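Local coordinates for protein putative isocitrate dehydrogenase, NAD-dependent (Methylococcus capsulatus, PDB 6LKY) that binds NAD and probably catalyses the NAD-dependent oxidation of isocitrate, with magnesium as the likely metal cofactor, as a member of the isocitrate and isopropylmalate dehydrogenases, at residues Ala53-Asp56 / Ser57-Asn61; Thr278-Ile281 / Met282-Ala285; Ala19-Lys22 / Val23-Thr27; Gly292-Asp295 / Ala296-Ile300; Phe46-Pro49 / Leu50-Ala53. The protein carries 1 engineered substitution. One frame throughout, in Å; residues are numbered along the deposited sequence.

From the N terminus, interaction 3 comes first, on helix 13-26, which connects strands 2-7 and 31-35. Interaction 5 follows at the turn between helices 39-46 and 52-61, and interaction 1 continues along the latter helix. Far along the chain, interactions 2 and 4 sit on the consecutive helices 278-290 and 294-310. Each contact closes only a local turn, and none nests in or crosses another; 5 and 1 share Ala-53, end to start, and the rest follow in series. In space they form two groups: 2, 3 and 4 touch one another, their centres 10 to 12 Å apart, whereas 1 and 5 meet through Leu-55 and Leu-50, with centres about 22 Å or more from that trio.

Interaction 1 (Ala53-Asp56 / Ser57-Asn61); sequences ATLD and SIRAN
Leu-55 and Arg-59, one helical turn apart, make the main side-chain contact here. The branches of the leucine reach the flat end of the arginine: CD2 of Leu-55 stands 4.0 Å above the guanidinium plane of Arg-59, over its centre, while CD1 of Leu-55 comes within 3.7 Å of NH2 of Arg-59. The arginine chain, bent at chi3 (-101°), turns its head back over the leucine. Its CG also rests on the backbone, 3.4 Å from O of Leu-55. That same carbonyl accepts the amide of Arg-59 at 2.9 Å between N and O.

On the buried side CG1 of Ile-58 lies 3.2 Å from O of Thr-54, which also takes the amide of Ile-58 at 3.0 Å. Two further backbone bonds of the same i to i+4 spacing, Ser-57 N to Ala-53 O and Ala-60 N to Asp-56 O, complete the set, the latter the most bent of the four at 146°. This is helix 52-61, which packs against strand 2-7 of the large mixed sheet.

The second shell sets the polar ends on that side. The hydroxyl of Ser-57, anti to its own N (chi1 165°), is hydrogen-bonded to both Thr-5 and Asp-34, and OG1 of Thr-54 to the carbonyl of Ser-37. Asn-61 reaches Thr-5 as well, through ND2.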
loop_
_atom_site.group_PDB
_atom_site.type_symbol
_atom_site.label_atom_id
_atom_site.label_comp_id
_atom_site.label_asym_id
_atom_site.label_seq_id
_atom_site.Cartn_x
_atom_site.Cartn_y
_atom_site.Cartn_z
ATOM N N ALA A 53 -5.631 33.731 10.146
ATOM C CA ALA A 53 -6.747 34.225 9.343
ATOM C C ALA A 53 -7.309 33.145 8.422
ATOM O O ALA A 53 -8.521 33.112 8.179
ATOM C CB ALA A 53 -6.306 35.447 8.537
ATOM N N THR A 54 -6.457 32.243 7.916
ATOM C CA THR A 54 -6.934 31.139 7.077
ATOM C C THR A 54 -7.870 30.221 7.857
ATOM O O THR A 54 -8.967 29.868 7.389
ATOM C CB THR A 54 -5.733 30.360 6.535
ATOM O OG1 THR A 54 -4.918 31.251 5.767
ATOM C CG2 THR A 54 -6.178 29.184 5.646
ATOM N N LEU A 55 -7.451 29.830 9.062
ATOM C CA LEU A 55 -8.287 28.985 9.908
ATOM C C LEU A 55 -9.574 29.703 10.306
ATOM O O LEU A 55 -10.665 29.121 10.256
ATOM C CB LEU A 55 -7.501 28.569 11.152
ATOM C CG LEU A 55 -7.241 27.087 11.387
ATOM C CD1 LEU A 55 -6.586 26.912 12.747
ATOM C CD2 LEU A 55 -8.538 26.289 11.288
ATOM N N ASP A 56 -9.460 30.975 10.712
ATOM C CA ASP A 56 -10.645 31.765 11.045
ATOM C C ASP A 56 -11.619 31.809 9.876
ATOM O O ASP A 56 -12.833 31.656 10.059
ATOM C CB ASP A 56 -10.235 33.187 11.450
ATOM C CG ASP A 56 -9.375 33.219 12.701
ATOM O OD1 ASP A 56 -9.349 32.206 13.431
ATOM O OD2 ASP A 56 -8.722 34.259 12.957
ATOM N N SER A 57 -11.100 32.011 8.659
ATOM C CA SER A 57 -11.950 32.058 7.474
ATOM C C SER A 57 -12.674 30.736 7.258
ATOM O O SER A 57 -13.874 30.720 6.947
ATOM C CB SER A 57 -11.114 32.423 6.246
ATOM O OG SER A 57 -11.814 32.151 5.043
ATOM N N ILE A 58 -11.962 29.611 7.403
ATOM C CA ILE A 58 -12.623 28.326 7.191
ATOM C C ILE A 58 -13.676 28.080 8.267
ATOM O O ILE A 58 -14.768 27.580 7.981
ATOM C CB ILE A 58 -11.610 27.165 7.130
ATOM C CG1 ILE A 58 -10.586 27.406 6.023
ATOM C CG2 ILE A 58 -12.355 25.845 6.880
ATOM C CD1 ILE A 58 -9.414 26.443 6.037
ATOM N N ARG A 59 -13.378 28.437 9.515
ATOM C CA ARG A 59 -14.375 28.209 10.556
ATOM C C ARG A 59 -15.569 29.134 10.412
ATOM O O ARG A 59 -16.665 28.789 10.860
ATOM C CB ARG A 59 -13.748 28.338 11.933
ATOM C CG ARG A 59 -12.772 27.233 12.180
ATOM C CD ARG A 59 -12.582 26.956 13.637
ATOM N NE ARG A 59 -11.356 27.560 14.124
ATOM C CZ ARG A 59 -10.421 26.878 14.764
ATOM N NH1 ARG A 59 -10.596 25.582 14.969
ATOM N NH2 ARG A 59 -9.322 27.489 15.188
ATOM N N ALA A 60 -15.383 30.307 9.807
ATOM C CA ALA A 60 -16.522 31.176 9.528
ATOM C C ALA A 60 -17.366 30.619 8.388
ATOM O O ALA A 60 -18.589 30.511 8.508
ATOM C CB ALA A 60 -16.044 32.599 9.205
ATOM N N ASN A 61 -16.726 30.260 7.271
ATOM C CA ASN A 61 -17.465 29.859 6.076
ATOM C C ASN A 61 -17.954 28.416 6.111
ATOM O O ASN A 61 -18.968 28.109 5.474
ATOM C CB ASN A 61 -16.607 30.075 4.831
ATOM C CG ASN A 61 -16.231 31.529 4.632
ATOM O OD1 ASN A 61 -16.897 32.428 5.154
ATOM N ND2 ASN A 61 -15.169 31.770 3.866
#

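Interaction 2 (Thr278-Ile281 / Met282-Ala285); sequences TAMI and MAGA
Thr-278 and Met-282 are joined by both backbone and side chain. Among the hydrogen bonds, the amide of Met-282 meets O of Thr-278 at 2.8 Å and 164°, opening a run of four i to i+4 bonds. Ala-283 N to Ala-279 O and Ala-285 N to Ile-281 O follow, both 2.9 Å, and Gly-284 N bonds to Met-280 O. The hydroxyl of Thr-278 is bonded to OD1 of Asn-276, just before the helix.

These bonds form the first turns of helix 278-290, in a mostly buried part of the isocitrate/isopropylmalate dehydrogenase fold. Helices 13-26, 294-310 and 326-337 border it, with strand 63-66 on another flank. The side chain of Ala-279 is about 5 Å from bound NAD.

The apolar contacts are looser. Side chains of Thr-278 and Met-282 lie alongside each other and point the same way, the methyl CG2 of Thr-278 being 4.1 Å from CG of Met-282. Met-280, with its CG anti to N (chi1 -157°), bends at both chi2 and chi3, and this brings its terminal CE to 4.2 Å from CB of Ala-283; both side chains also touch Phe-65. Carbon against carbonyl oxygen makes a third class: CG of Met-282 approaches O of Thr-278 to 3.3 Å, and CB of Ala-283 approaches O of Met-280 to 3.4 Å.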
loop_
_atom_site.group_PDB
_atom_site.type_symbol
_atom_site.label_atom_id
_atom_site.label_comp_id
_atom_site.label_asym_id
_atom_site.label_seq_id
_atom_site.Cartn_x
_atom_site.Cartn_y
_atom_site.Cartn_z
ATOM N N THR A 278 -8.142 17.665 -13.870
ATOM C CA THR A 278 -9.340 16.863 -13.644
ATOM C C THR A 278 -9.605 16.653 -12.162
ATOM O O THR A 278 -10.740 16.807 -11.701
ATOM C CB THR A 278 -9.192 15.519 -14.347
ATOM O OG1 THR A 278 -8.949 15.741 -15.741
ATOM C CG2 THR A 278 -10.437 14.655 -14.142
ATOM N N ALA A 279 -8.571 16.273 -11.401
ATOM C CA ALA A 279 -8.762 15.993 -9.979
ATOM C C ALA A 279 -9.325 17.207 -9.250
ATOM O O ALA A 279 -10.289 17.094 -8.482
ATOM C CB ALA A 279 -7.442 15.547 -9.348
ATOM N N MET A 280 -8.750 18.389 -9.498
ATOM C CA MET A 280 -9.254 19.596 -8.846
ATOM C C MET A 280 -10.676 19.914 -9.292
ATOM O O MET A 280 -11.517 20.328 -8.481
ATOM C CB MET A 280 -8.331 20.778 -9.135
ATOM C CG MET A 280 -8.454 21.881 -8.094
ATOM S SD MET A 280 -7.729 21.365 -6.512
ATOM C CE MET A 280 -9.043 21.798 -5.361
ATOM N N ILE A 281 -10.972 19.696 -10.576
ATOM C CA ILE A 281 -12.316 19.955 -11.081
ATOM C C ILE A 281 -13.329 19.001 -10.442
ATOM O O ILE A 281 -14.418 19.420 -10.035
ATOM C CB ILE A 281 -12.297 19.887 -12.622
ATOM C CG1 ILE A 281 -11.543 21.105 -13.171
ATOM C CG2 ILE A 281 -13.687 19.890 -13.189
ATOM C CD1 ILE A 281 -10.839 20.870 -14.498
ATOM N N MET A 282 -12.963 17.719 -10.288
ATOM C CA MET A 282 -13.830 16.748 -9.613
ATOM C C MET A 282 -14.001 17.091 -8.140
ATOM O O MET A 282 -15.083 16.883 -7.572
ATOM C CB MET A 282 -13.272 15.329 -9.758
ATOM C CG MET A 282 -13.306 14.741 -11.173
ATOM S SD MET A 282 -14.975 14.691 -11.902
ATOM C CE MET A 282 -15.695 13.347 -10.944
ATOM N N ALA A 283 -12.952 17.621 -7.502
ATOM C CA ALA A 283 -13.114 18.121 -6.140
ATOM C C ALA A 283 -14.161 19.224 -6.100
ATOM O O ALA A 283 -14.997 19.272 -5.187
ATOM C CB ALA A 283 -11.772 18.623 -5.584
ATOM N N GLY A 284 -14.128 20.115 -7.094
ATOM C CA GLY A 284 -15.180 21.112 -7.225
ATOM C C GLY A 284 -16.561 20.495 -7.368
ATOM O O GLY A 284 -17.527 20.972 -6.774
ATOM N N ALA A 285 -16.680 19.455 -8.192
ATOM C CA ALA A 285 -17.967 18.764 -8.312
ATOM C C ALA A 285 -18.444 18.249 -6.957
ATOM O O ALA A 285 -19.609 18.445 -6.575
ATOM C CB ALA A 285 -17.873 17.616 -9.323
#

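Interaction 3 (Ala19-Lys22 / Val23-Thr27); sequences AAVK and VIEAT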
loop_
_atom_site.group_PDB
_atom_site.type_symbol
_atom_site.label_atom_id
_atom_site.label_comp_id
_atom_site.label_asym_id
_atom_site.label_seq_id
_atom_site.Cartn_x
_atom_site.Cartn_y
_atom_site.Cartn_z
ATOM N N ALA A 19 -8.092 26.582 -12.908
ATOM C CA ALA A 19 -8.933 25.831 -13.828
ATOM C C ALA A 19 -10.252 25.478 -13.162
ATOM O O ALA A 19 -11.331 25.766 -13.697
ATOM C CB ALA A 19 -8.199 24.577 -14.312
ATOM N N ALA A 20 -10.185 24.949 -11.936
ATOM C CA ALA A 20 -11.411 24.464 -11.325
ATOM C C ALA A 20 -12.374 25.613 -11.096
ATOM O O ALA A 20 -13.571 25.494 -11.385
ATOM C CB ALA A 20 -11.109 23.734 -10.019
ATOM N N VAL A 21 -11.853 26.766 -10.664
ATOM C CA VAL A 21 -12.729 27.903 -10.405
ATOM C C VAL A 21 -13.499 28.258 -11.668
ATOM O O VAL A 21 -14.735 28.376 -11.647
ATOM C CB VAL A 21 -11.909 29.096 -9.871
ATOM C CG1 VAL A 21 -12.657 30.409 -10.073
ATOM C CG2 VAL A 21 -11.580 28.892 -8.385
ATOM N N LYS A 22 -12.799 28.288 -12.812
ATOM C CA LYS A 22 -13.473 28.647 -14.054
ATOM C C LYS A 22 -14.607 27.677 -14.336
ATOM O O LYS A 22 -15.750 28.093 -14.591
ATOM C CB LYS A 22 -12.470 28.676 -15.208
ATOM C CG LYS A 22 -11.512 29.872 -15.185
ATOM C CD LYS A 22 -10.758 29.985 -16.511
ATOM C CE LYS A 22 -9.285 30.355 -16.324
ATOM N NZ LYS A 22 -9.073 31.765 -15.888
ATOM N N VAL A 23 -14.337 26.379 -14.168
ATOM C CA VAL A 23 -15.354 25.376 -14.458
ATOM C C VAL A 23 -16.541 25.559 -13.533
ATOM O O VAL A 23 -17.700 25.541 -13.973
ATOM C CB VAL A 23 -14.754 23.963 -14.347
ATOM C CG1 VAL A 23 -15.849 22.920 -14.252
ATOM C CG2 VAL A 23 -13.844 23.687 -15.542
ATOM N N ILE A 24 -16.274 25.820 -12.250
ATOM C CA ILE A 24 -17.384 26.023 -11.326
ATOM C C ILE A 24 -18.212 27.218 -11.777
ATOM O O ILE A 24 -19.446 27.143 -11.874
ATOM C CB ILE A 24 -16.865 26.185 -9.885
ATOM C CG1 ILE A 24 -16.352 24.837 -9.348
ATOM C CG2 ILE A 24 -17.954 26.751 -8.978
ATOM C CD1 ILE A 24 -15.459 24.963 -8.115
ATOM N N GLU A 25 -17.544 28.313 -12.148
ATOM C CA GLU A 25 -18.306 29.492 -12.522
ATOM C C GLU A 25 -19.049 29.257 -13.823
ATOM O O GLU A 25 -20.127 29.829 -14.024
ATOM C CB GLU A 25 -17.395 30.716 -12.583
ATOM C CG GLU A 25 -17.250 31.372 -11.201
ATOM C CD GLU A 25 -16.029 32.265 -11.076
ATOM O OE1 GLU A 25 -15.278 32.386 -12.068
ATOM O OE2 GLU A 25 -15.817 32.833 -9.977
ATOM N N ALA A 26 -18.528 28.376 -14.687
ATOM C CA ALA A 26 -19.234 28.093 -15.927
ATOM C C ALA A 26 -20.593 27.453 -15.678
ATOM O O ALA A 26 -21.464 27.535 -16.548
ATOM C CB ALA A 26 -18.390 27.207 -16.838
ATOM N N THR A 27 -20.802 26.830 -14.511
ATOM C CA THR A 27 -22.085 26.189 -14.233
ATOM C C THR A 27 -23.171 27.186 -13.857
ATOM O O THR A 27 -24.349 26.816 -13.841
ATOM C CB THR A 27 -21.960 25.180 -13.089
ATOM O OG1 THR A 27 -21.659 25.889 -11.880
ATOM C CG2 THR A 27 -20.873 24.159 -13.368
#
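Val-21 and Glu-25 lie side by side on helix 13-26, their side chains pointing the same way. This helix is the crossover of a beta-alpha-beta unit, between strands 2-7 and 31-35. The valine offers one methyl: CG1 of Val-21, placed anti to the backbone N (chi1 159°), sits 3.8 Å from OE1 of Glu-25. Its distance to CD of Glu-25 is hardly greater, at 4.0 Å, so the methyl packs against the carboxylate group as a whole. The glutamate chain is extended beyond CG, and its other oxygen, OE2, bonds to NE1 of Trp-33 on strand 31-35. Because Val-21 touches Trp-33 too, the indole joins both side chains of the pair to the neighbouring strand.

Val-23 and Ile-24 face the interior and meet the preceding turn mainly through its carbonyls. CG1 of Ile-24 lies 3.5 Å from O of Ala-20, and CG2 of Val-23 is near O of Ala-19. Beyond this stretch, Val-23 packs on helices 278-290, 294-310 and 326-337, and Ile-24 reaches Met-287 of helix 278-290 as well as Val-31 and Trp-33.

Four amides hold the turns together. Ile-24 N to Ala-20 O and Glu-25 N to Val-21 O are both 2.9 Å, whereas Ala-26 N to Lys-22 O, although shorter at 2.8 Å, is more bent, with an N-H...O angle of 144°. Further on, the carbonyl of Ile-24 accepts two donors from Thr-27: the backbone N at 3.0 Å and the side-chain OG1, which lies in the carbonyl plane.

Interaction 4 (Gly292-Asp295 / Ala296-Ile300); sequences GEPD and AARRI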
loop_
_atom_site.group_PDB
_atom_site.type_symbol
_atom_site.label_atom_id
_atom_site.label_comp_id
_atom_site.label_asym_id
_atom_site.label_seq_id
_atom_site.Cartn_x
_atom_site.Cartn_y
_atom_site.Cartn_z
ATOM N N GLY A 292 -25.337 21.623 -1.889
ATOM C CA GLY A 292 -26.689 21.646 -2.406
ATOM C C GLY A 292 -26.793 22.147 -3.832
ATOM O O GLY A 292 -27.757 22.832 -4.184
ATOM N N GLU A 293 -25.817 21.807 -4.668
ATOM C CA GLU A 293 -25.852 22.119 -6.098
ATOM C C GLU A 293 -25.606 20.857 -6.918
ATOM O O GLU A 293 -24.690 20.807 -7.746
ATOM C CB GLU A 293 -24.821 23.195 -6.426
ATOM C CG GLU A 293 -25.093 24.528 -5.749
ATOM C CD GLU A 293 -26.161 25.352 -6.463
ATOM O OE1 GLU A 293 -26.663 24.902 -7.519
ATOM O OE2 GLU A 293 -26.490 26.455 -5.964
ATOM N N PRO A 294 -26.435 19.822 -6.734
ATOM C CA PRO A 294 -26.137 18.523 -7.371
ATOM C C PRO A 294 -26.167 18.546 -8.885
ATOM O O PRO A 294 -25.404 17.811 -9.527
ATOM C CB PRO A 294 -27.236 17.600 -6.822
ATOM C CG PRO A 294 -28.337 18.516 -6.383
ATOM C CD PRO A 294 -27.673 19.782 -5.933
ATOM N N ASP A 295 -27.040 19.355 -9.485
ATOM C CA ASP A 295 -27.117 19.388 -10.941
ATOM C C ASP A 295 -25.850 19.983 -11.550
ATOM O O ASP A 295 -25.329 19.470 -12.547
ATOM C CB ASP A 295 -28.349 20.173 -11.385
ATOM C CG ASP A 295 -28.370 20.393 -12.871
ATOM O OD1 ASP A 295 -28.493 19.384 -13.605
ATOM O OD2 ASP A 295 -28.200 21.560 -13.301
ATOM N N ALA A 296 -25.373 21.103 -10.997
ATOM C CA ALA A 296 -24.095 21.668 -11.424
ATOM C C ALA A 296 -22.951 20.670 -11.255
ATOM O O ALA A 296 -22.066 20.574 -12.118
ATOM C CB ALA A 296 -23.803 22.941 -10.637
ATOM N N ALA A 297 -22.937 19.943 -10.131
ATOM C CA ALA A 297 -21.930 18.904 -9.919
ATOM C C ALA A 297 -21.989 17.844 -11.019
ATOM O O ALA A 297 -20.958 17.442 -11.578
ATOM C CB ALA A 297 -22.123 18.270 -8.540
ATOM N N ARG A 298 -23.199 17.383 -11.346
ATOM C CA ARG A 298 -23.346 16.348 -12.366
ATOM C C ARG A 298 -22.938 16.869 -13.739
ATOM O O ARG A 298 -22.367 16.125 -14.548
ATOM C CB ARG A 298 -24.785 15.831 -12.379
ATOM C CG ARG A 298 -25.119 14.903 -11.213
ATOM C CD ARG A 298 -26.502 14.283 -11.367
ATOM N NE ARG A 298 -27.573 15.234 -11.068
ATOM C CZ ARG A 298 -28.219 15.302 -9.905
ATOM N NH1 ARG A 298 -27.910 14.473 -8.914
ATOM N NH2 ARG A 298 -29.179 16.202 -9.732
ATOM N N ARG A 299 -23.227 18.145 -14.019
ATOM C CA ARG A 299 -22.827 18.751 -15.289
ATOM C C ARG A 299 -21.310 18.863 -15.395
ATOM O O ARG A 299 -20.730 18.579 -16.454
ATOM C CB ARG A 299 -23.497 20.119 -15.451
ATOM C CG ARG A 299 -24.995 20.014 -15.731
ATOM C CD ARG A 299 -25.720 21.351 -15.586
ATOM N NE ARG A 299 -25.164 22.349 -16.489
ATOM C CZ ARG A 299 -24.896 23.601 -16.141
ATOM N NH1 ARG A 299 -25.168 24.012 -14.912
ATOM N NH2 ARG A 299 -24.377 24.447 -17.026
ATOM N N ILE A 300 -20.648 19.251 -14.302
ATOM C CA ILE A 300 -19.186 19.254 -14.292
ATOM C C ILE A 300 -18.659 17.855 -14.596
ATOM O O ILE A 300 -17.765 17.672 -15.439
ATOM C CB ILE A 300 -18.655 19.769 -12.940
ATOM C CG1 ILE A 300 -18.877 21.268 -12.797
ATOM C CG2 ILE A 300 -17.160 19.462 -12.789
ATOM C CD1 ILE A 300 -18.500 21.799 -11.427
HETATM O O HOH W 1 -26.753 23.018 -9.197
#
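Asp-295 packs against the aliphatic part of Arg-299, one turn on: OD2 of the aspartate is 3.4 Å from CD of the arginine. Its CG is anti to the backbone N (chi1 172°), which brings the carboxylate across to this CD. The carboxylate and guanidinium planes are only 20° apart, yet OD2 of Asp-295 stays 4.2 Å from NH1 of Arg-299, beyond a salt bridge. The guanidinium is instead held by backbone carbonyls, NH1 by that of Thr-27 and NH2 by that of Val-337. The backbones of the pair are bonded, Arg-299 N to Asp-295 O, at 2.9 Å.

Pro-294 is matched with Arg-298, whose chain bends at chi3 (-75°) and brings its head back over the proline. O of Pro-294 lies 3.7 Å above one face of that guanidinium, offset toward the rim, and CB of Pro-294 is 3.8 Å from NH2 of Arg-298.

Ala-296 has its amide in the first turn of the helix. A water accepts from Ala-296 N at 3.0 Å and donates to OE1 of Glu-293, the N-cap residue, so the cap side chain reaches this amide indirectly. Gly-292, just before Glu-293, has positive phi and is the C-prime residue of the Schellman motif ending helix 278-290. Helix 294-310 follows, with Ala-296, Ala-297 and Ile-300 packed on Leu-288 of the preceding helix and Ala-296 and Ile-300 also on Thr-27.

Interaction 5 (Phe46-Pro49 / Leu50-Ala53); sequences FGTP and LPDA
Thr-48 has OG1 anti to its backbone N (chi1 167°) and beside the carbonyl carbon, which turns the hydroxyl toward the amide two residues on. There OG1 of Thr-48 accepts a hydrogen bond from N of Leu-50, 3.2 Å long with an N-H...O angle of 156°. The same rotation sets the methyl CG2 between N and the carbonyl carbon, and from there it faces Pro-51, 4.1 Å from its CG and 3.9 Å from its CA.

Phe-46 approaches the same proline from the end of the preceding helix. CD2 of Phe-46 is 4.1 Å from CG of Pro-51, and the two side chains cross at about a right angle. CG of Pro-51 therefore touches both Phe-46 and the methyl of Thr-48.

Leu-50 leads its end away from this turn, onto Val-80, Thr-83 and Leu-84 of helix 80-87, while Pro-49 rests on Val-43 and Tyr-77. The side chain of Pro-49 lies about 12 Å from bound NAD.

Gly-47, with phi 75°, is the first residue to leave helix 39-46, and Pro-51 is the N-cap of helix 52-61. Between them, with two prolines flanking Leu-50, the hydroxyl-to-amide bond of Thr-48 forms an ST turn in the connection joining the two helices.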
loop_
_atom_site.group_PDB
_atom_site.type_symbol
_atom_site.label_atom_id
_atom_site.label_comp_id
_atom_site.label_asym_id
_atom_site.label_seq_id
_atom_site.Cartn_x
_atom_site.Cartn_y
_atom_site.Cartn_z
ATOM N N PHE A 46 4.026 34.959 4.463
ATOM C CA PHE A 46 3.698 35.396 5.812
ATOM C C PHE A 46 4.606 34.817 6.888
ATOM O O PHE A 46 4.422 35.144 8.062
ATOM C CB PHE A 46 2.246 35.039 6.143
ATOM C CG PHE A 46 1.245 35.693 5.236
ATOM C CD1 PHE A 46 0.987 37.057 5.337
ATOM C CD2 PHE A 46 0.578 34.957 4.273
ATOM C CE1 PHE A 46 0.062 37.670 4.496
ATOM C CE2 PHE A 46 -0.347 35.556 3.428
ATOM C CZ PHE A 46 -0.605 36.918 3.537
ATOM N N GLY A 47 5.554 33.955 6.539
ATOM C CA GLY A 47 6.415 33.373 7.549
ATOM C C GLY A 47 5.797 32.293 8.419
ATOM O O GLY A 47 6.436 31.877 9.395
ATOM N N THR A 48 4.574 31.836 8.112
ATOM C CA THR A 48 3.917 30.729 8.820
ATOM C C THR A 48 3.184 29.836 7.826
ATOM O O THR A 48 2.566 30.350 6.885
ATOM C CB THR A 48 2.906 31.226 9.859
ATOM O OG1 THR A 48 2.090 30.122 10.277
ATOM C CG2 THR A 48 1.999 32.280 9.252
ATOM N N PRO A 49 3.177 28.511 8.029
ATOM C CA PRO A 49 2.453 27.641 7.078
ATOM C C PRO A 49 0.931 27.703 7.209
ATOM O O PRO A 49 0.230 27.303 6.275
ATOM C CB PRO A 49 2.998 26.236 7.390
ATOM C CG PRO A 49 3.451 26.310 8.830
ATOM C CD PRO A 49 3.920 27.740 9.048
ATOM N N LEU A 50 0.388 28.205 8.313
ATOM C CA LEU A 50 -1.062 28.282 8.490
ATOM C C LEU A 50 -1.383 29.570 9.226
ATOM O O LEU A 50 -1.488 29.585 10.458
ATOM C CB LEU A 50 -1.598 27.073 9.258
ATOM C CG LEU A 50 -2.936 26.436 8.865
ATOM C CD1 LEU A 50 -3.566 25.725 10.051
ATOM C CD2 LEU A 50 -3.899 27.420 8.276
ATOM N N PRO A 51 -1.517 30.684 8.505
ATOM C CA PRO A 51 -1.932 31.930 9.163
ATOM C C PRO A 51 -3.249 31.722 9.890
ATOM O O PRO A 51 -4.123 30.984 9.424
ATOM C CB PRO A 51 -2.075 32.929 8.006
ATOM C CG PRO A 51 -1.298 32.343 6.870
ATOM C CD PRO A 51 -1.310 30.847 7.056
ATOM N N ASP A 52 -3.366 32.360 11.060
ATOM C CA ASP A 52 -4.605 32.303 11.835
ATOM C C ASP A 52 -5.804 32.721 11.003
ATOM O O ASP A 52 -6.889 32.145 11.137
ATOM C CB ASP A 52 -4.499 33.199 13.073
ATOM C CG ASP A 52 -3.763 32.533 14.221
ATOM O OD1 ASP A 52 -3.796 31.281 14.318
ATOM O OD2 ASP A 52 -3.144 33.270 15.021
ATOM N N ALA A 53 -5.631 33.731 10.146
ATOM C CA ALA A 53 -6.747 34.225 9.343
ATOM C C ALA A 53 -7.309 33.145 8.422
ATOM O O ALA A 53 -8.521 33.112 8.179
ATOM C CB ALA A 53 -6.306 35.447 8.537
#